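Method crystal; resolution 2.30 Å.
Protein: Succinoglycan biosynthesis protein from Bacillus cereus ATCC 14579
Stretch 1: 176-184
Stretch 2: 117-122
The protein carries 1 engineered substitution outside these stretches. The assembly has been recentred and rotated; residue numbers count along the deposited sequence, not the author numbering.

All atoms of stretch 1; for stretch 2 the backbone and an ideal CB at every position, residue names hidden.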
ATOM      1  N   VAL A 176      14.285   2.303   9.171  1.00 18.32           N
ATOM      2  CA  VAL A 176      15.256   1.495   8.444  1.00 18.28           C
ATOM      3  C   VAL A 176      15.987   0.682   9.499  1.00 18.56           C
ATOM      4  O   VAL A 176      17.052   1.085   9.984  1.00 18.30           O
ATOM      5  CB  VAL A 176      16.284   2.366   7.711  1.00 17.47           C
ATOM      6  CG1 VAL A 176      17.303   1.478   7.017  1.00 18.67           C
ATOM      7  CG2 VAL A 176      15.579   3.273   6.712  1.00 17.58           C
ATOM      8  N   ASN A 177      15.414  -0.458   9.860  1.00 14.74           N
ATOM      9  CA  ASN A 177      16.020  -1.295  10.883  1.00 19.54           C
ATOM     10  C   ASN A 177      17.338  -1.912  10.439  1.00 17.21           C
ATOM     11  O   ASN A 177      17.748  -1.788   9.289  1.00 18.61           O
ATOM     12  CB  ASN A 177      15.030  -2.372  11.331  1.00 18.70           C
ATOM     13  CG  ASN A 177      13.708  -1.777  11.810  1.00 28.65           C
ATOM     14  OD1 ASN A 177      13.681  -0.679  12.377  1.00 30.81           O
ATOM     15  ND2 ASN A 177      12.611  -2.497  11.594  1.00 30.37           N
ATOM     16  N   GLU A 178      17.992  -2.589  11.369  1.00 21.10           N
ATOM     17  CA  GLU A 178      19.284  -3.205  11.130  1.00 21.81           C
ATOM     18  C   GLU A 178      19.331  -4.308  10.063  1.00 21.56           C
ATOM     19  O   GLU A 178      20.369  -4.497   9.423  1.00 20.02           O
ATOM     20  CB  GLU A 178      19.830  -3.719  12.467  1.00 24.28           C
ATOM     21  CG  GLU A 178      21.329  -3.915  12.515  1.00 33.76           C
ATOM     22  CD  GLU A 178      21.844  -4.042  13.940  1.00 43.99           C
ATOM     23  OE1 GLU A 178      23.056  -4.303  14.122  1.00 42.60           O
ATOM     24  OE2 GLU A 178      21.034  -3.871  14.880  1.00 38.91           O
ATOM     25  N   ASN A 179      18.235  -5.030   9.847  1.00 18.06           N
ATOM     26  CA  ASN A 179      18.261  -6.088   8.838  1.00 19.27           C
ATOM     27  C   ASN A 179      18.587  -5.558   7.447  1.00 18.87           C
ATOM     28  O   ASN A 179      19.221  -6.244   6.650  1.00 21.57           O
ATOM     29  CB  ASN A 179      16.938  -6.873   8.811  1.00 22.19           C
ATOM     30  CG  ASN A 179      15.709  -5.974   8.771  1.00 24.82           C
ATOM     31  OD1 ASN A 179      15.811  -4.743   8.821  1.00 29.31           O
ATOM     32  ND2 ASN A 179      14.537  -6.591   8.671  1.00 24.58           N
ATOM     33  N   VAL A 180      18.165  -4.334   7.156  1.00 17.63           N
ATOM     34  CA  VAL A 180      18.450  -3.741   5.854  1.00 15.43           C
ATOM     35  C   VAL A 180      19.955  -3.513   5.729  1.00 14.73           C
ATOM     36  O   VAL A 180      20.552  -3.801   4.696  1.00 16.59           O
ATOM     37  CB  VAL A 180      17.716  -2.392   5.682  1.00 15.18           C
ATOM     38  CG1 VAL A 180      18.284  -1.629   4.488  1.00  8.18           C
ATOM     39  CG2 VAL A 180      16.229  -2.640   5.490  1.00 15.67           C
ATOM     40  N   TYR A 181      20.555  -2.988   6.794  1.00 15.48           N
ATOM     41  CA  TYR A 181      21.986  -2.718   6.831  1.00 18.71           C
ATOM     42  C   TYR A 181      22.797  -4.009   6.736  1.00 20.26           C
ATOM     43  O   TYR A 181      23.822  -4.045   6.052  1.00 22.29           O
ATOM     44  CB  TYR A 181      22.349  -1.969   8.115  1.00 15.34           C
ATOM     45  CG  TYR A 181      21.807  -0.560   8.153  1.00 14.32           C
ATOM     46  CD1 TYR A 181      22.399   0.457   7.399  1.00 16.66           C
ATOM     47  CD2 TYR A 181      20.690  -0.242   8.925  1.00 12.88           C
ATOM     48  CE1 TYR A 181      21.892   1.757   7.416  1.00 12.93           C
ATOM     49  CE2 TYR A 181      20.176   1.051   8.948  1.00 10.74           C
ATOM     50  CZ  TYR A 181      20.782   2.045   8.192  1.00 12.11           C
ATOM     51  OH  TYR A 181      20.283   3.327   8.215  1.00 12.73           O
ATOM     52  N   ASN A 182      22.342  -5.062   7.417  1.00 21.42           N
ATOM     53  CA  ASN A 182      23.047  -6.338   7.378  1.00 21.51           C
ATOM     54  C   ASN A 182      23.007  -6.977   5.996  1.00 21.02           C
ATOM     55  O   ASN A 182      23.889  -7.765   5.660  1.00 25.48           O
ATOM     56  CB  ASN A 182      22.486  -7.319   8.411  1.00 22.64           C
ATOM     57  CG  ASN A 182      22.781  -6.895   9.837  1.00 25.11           C
ATOM     58  OD1 ASN A 182      23.845  -6.352  10.129  1.00 31.06           O
ATOM     59  ND2 ASN A 182      21.843  -7.160  10.738  1.00 34.48           N
ATOM     60  N   ASN A 183      21.991  -6.662   5.197  1.00 20.52           N
ATOM     61  CA  ASN A 183      21.924  -7.218   3.843  1.00 21.17           C
ATOM     62  C   ASN A 183      23.054  -6.634   3.007  1.00 22.94           C
ATOM     63  O   ASN A 183      23.703  -7.339   2.233  1.00 26.79           O
ATOM     64  CB  ASN A 183      20.586  -6.896   3.168  1.00 17.21           C
ATOM     65  CG  ASN A 183      19.454  -7.774   3.663  1.00 23.36           C
ATOM     66  OD1 ASN A 183      19.676  -8.910   4.088  1.00 16.45           O
ATOM     67  ND2 ASN A 183      18.228  -7.262   3.588  1.00 21.02           N
ATOM     68  N   ILE A 184      23.280  -5.334   3.165  1.00 23.11           N
ATOM     69  CA  ILE A 184      24.337  -4.647   2.436  1.00 20.73           C
ATOM     70  C   ILE A 184      25.696  -5.113   2.950  1.00 21.75           C
ATOM     71  O   ILE A 184      26.597  -5.410   2.168  1.00 20.89           O
ATOM     72  CB  ILE A 184      24.224  -3.114   2.610  1.00 22.93           C
ATOM     73  CG1 ILE A 184      22.890  -2.628   2.034  1.00 23.22           C
ATOM     74  CG2 ILE A 184      25.403  -2.413   1.925  1.00 14.90           C
ATOM     75  CD1 ILE A 184      22.594  -1.169   2.337  1.00 15.52           C
ATOM     76  N   UNK A 117      11.714  -2.608   5.589  1.00 12.23           N
ATOM     77  CA  UNK A 117      12.514  -3.454   6.471  1.00 16.09           C
ATOM     78  C   UNK A 117      11.700  -4.546   7.154  1.00 15.95           C
ATOM     79  O   UNK A 117      12.129  -5.700   7.230  1.00 18.31           O
ATOM     80  CB  UNK A 117      13.197  -2.591   7.534  1.00 16.09           C
ATOM     81  N   UNK A 118      10.525  -4.182   7.652  1.00 15.43           N
ATOM     82  CA  UNK A 118       9.670  -5.134   8.338  1.00 14.11           C
ATOM     83  C   UNK A 118       9.199  -6.228   7.379  1.00 13.13           C
ATOM     84  O   UNK A 118       9.135  -7.402   7.751  1.00 15.44           O
ATOM     85  CB  UNK A 118       8.471  -4.418   8.962  1.00 14.11           C
ATOM     86  N   UNK A 119       8.906  -5.854   6.138  1.00  9.84           N
ATOM     87  CA  UNK A 119       8.446  -6.825   5.148  1.00  7.46           C
ATOM     88  C   UNK A 119       9.529  -7.844   4.770  1.00  9.89           C
ATOM     89  O   UNK A 119       9.215  -8.929   4.286  1.00  9.87           O
ATOM     90  CB  UNK A 119       7.969  -6.093   3.892  1.00  7.46           C
ATOM     91  N   UNK A 120      10.798  -7.495   4.978  1.00 11.25           N
ATOM     92  CA  UNK A 120      11.889  -8.417   4.672  1.00 11.01           C
ATOM     93  C   UNK A 120      11.679  -9.691   5.486  1.00 11.98           C
ATOM     94  O   UNK A 120      12.046 -10.781   5.052  1.00 12.60           O
ATOM     95  CB  UNK A 120      13.251  -7.788   4.973  1.00 11.01           C
ATOM     96  N   UNK A 121      11.075  -9.530   6.662  1.00 11.47           N
ATOM     97  CA  UNK A 121      10.794 -10.637   7.571  1.00 12.20           C
ATOM     98  C   UNK A 121       9.496 -11.353   7.201  1.00  9.80           C
ATOM     99  O   UNK A 121       9.337 -12.542   7.473  1.00 11.52           O
ATOM    100  CB  UNK A 121      10.718 -10.129   9.012  1.00 12.20           C
ATOM    101  N   UNK A 122       8.561 -10.627   6.596  1.00 11.53           N
ATOM    102  CA  UNK A 122       7.294 -11.225   6.200  1.00 12.05           C
ATOM    103  C   UNK A 122       7.562 -12.076   4.969  1.00 12.54           C
ATOM    104  O   UNK A 122       6.968 -13.138   4.795  1.00 10.99           O
ATOM    105  CB  UNK A 122       6.227 -10.163   5.927  1.00 12.05           C
TER

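Stretch 2 belongs to a helix that crosses helix 178-184 at 77° between their N-to-C directions, so the contact is a crossing and few positions can share it. The nearest pair of CA atoms, those of Val-180 and position 117, is 6.0 Å apart.

At position 117 the CA-to-CB bond points toward stretch 1. The ideal CB lies 3.6 Å from Asn-179 OD1, 3.7 Å from Val-180 CG2 and 3.9 Å from Asn-177 N, which leaves little room for bulk near the backbone. What stretch 1 offers is a backbone NH at Asn-177, so a short acceptor would suit: Asp or Asn, perhaps Ser or Thr. The deposited residue is Asp-117. With chi1 at 50° (p), its carboxylate accepts a hydrogen bond from the backbone, Asn-177 N to Asp-117 OD2, at 2.9 Å and 159°. Asp-117 OD2 also sits 3.3 Å from Val-176 CA, tucked against the incoming loop. Asp-117 CB meanwhile packs on Val-180 CG2 at 3.6 Å. The backbone of this position also matters: Asn-179 ND2 donates to Asp-117 O at 2.9 Å, with an angle of 137°. Asp-117 O also accepts from the backbone N of position 120, at 3.2 Å, so the Asn-179 amide adds a second donor to it. This bond places no demand on the identity of the side chain at 117.

Position 118 points its CA-to-CB bond away, and the ideal CB comes no nearer than 5.3 Å to Asn-177 ND2. Many residues would be tolerated, long polar ones included. It is Arg-118, whose aliphatic CG passes 4.1 Å from Asn-177 ND2 while its guanidinium forms hydrogen bonds elsewhere in the structure.

Position 119 also points away, with nothing of stretch 1 within 5.5 Å of its ideal CB. This contact sets no preference; the residue is Ala-119.

At position 120 the bond again points toward stretch 1, but from further back: the ideal CB is 4.1 Å from Asn-179 ND2 and 5.2 Å from Asn-183 ND2. There is space for a medium-sized side chain, and Val-180 CG2 invites an apolar one, such as Leu, Met or Ile. Leu-120 takes it, with chi1 m and chi2 t. Its CD1 lies 3.7 Å from Val-180 CG2, 3.6 Å from Asn-183 ND2 and 4.0 Å from Asn-179 ND2, a methyl set among one apolar and two amide neighbours.

Position 121 points sideways, its ideal CB 5.2 Å from Asn-179 ND2. A longer polar chain, Glu or Gln, could turn back toward that amide. Glu-121 does so in part: its OE2 comes to 4.0 Å from Asn-179 ND2, near but not hydrogen-bonded.

Position 122 is out of reach, and stretch 1 leaves its choice free; Leu-122 fills it.

Stretch 2 117-122: DRALEL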
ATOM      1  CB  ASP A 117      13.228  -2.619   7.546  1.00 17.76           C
ATOM      2  CG  ASP A 117      12.299  -1.669   8.273  1.00 18.27           C
ATOM      3  OD1 ASP A 117      11.090  -1.967   8.383  1.00 25.06           O
ATOM      4  OD2 ASP A 117      12.782  -0.621   8.748  1.00 21.91           O
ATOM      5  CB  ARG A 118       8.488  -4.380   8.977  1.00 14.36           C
ATOM      6  CG  ARG A 118       8.963  -3.291   9.947  1.00 19.80           C
ATOM      7  CD  ARG A 118       7.874  -2.343  10.454  1.00 18.11           C
ATOM      8  NE  ARG A 118       7.099  -2.909  11.550  1.00 30.26           N
ATOM      9  CZ  ARG A 118       6.902  -2.310  12.719  1.00 23.83           C
ATOM     10  NH1 ARG A 118       7.425  -1.110  12.967  1.00 17.46           N
ATOM     11  NH2 ARG A 118       6.161  -2.909  13.636  1.00 23.81           N
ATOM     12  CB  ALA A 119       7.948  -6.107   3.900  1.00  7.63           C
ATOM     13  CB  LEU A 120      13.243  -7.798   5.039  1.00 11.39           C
ATOM     14  CG  LEU A 120      13.736  -6.624   4.190  1.00 13.05           C
ATOM     15  CD1 LEU A 120      15.066  -6.122   4.733  1.00  4.12           C
ATOM     16  CD2 LEU A 120      13.884  -7.066   2.736  1.00 16.17           C
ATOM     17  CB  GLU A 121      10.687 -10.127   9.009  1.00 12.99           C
ATOM     18  CG  GLU A 121      11.981  -9.589   9.602  1.00 22.60           C
ATOM     19  CD  GLU A 121      13.005 -10.677   9.895  1.00 35.26           C
ATOM     20  OE1 GLU A 121      12.622 -11.864   9.982  1.00 37.15           O
ATOM     21  OE2 GLU A 121      14.199 -10.338  10.048  1.00 52.28           O
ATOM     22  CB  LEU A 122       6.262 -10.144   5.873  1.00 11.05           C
ATOM     23  CG  LEU A 122       5.936  -9.156   7.002  1.00 13.84           C
ATOM     24  CD1 LEU A 122       4.943  -8.124   6.503  1.00 11.38           C
ATOM     25  CD2 LEU A 122       5.384  -9.904   8.210  1.00  4.24           C
TER
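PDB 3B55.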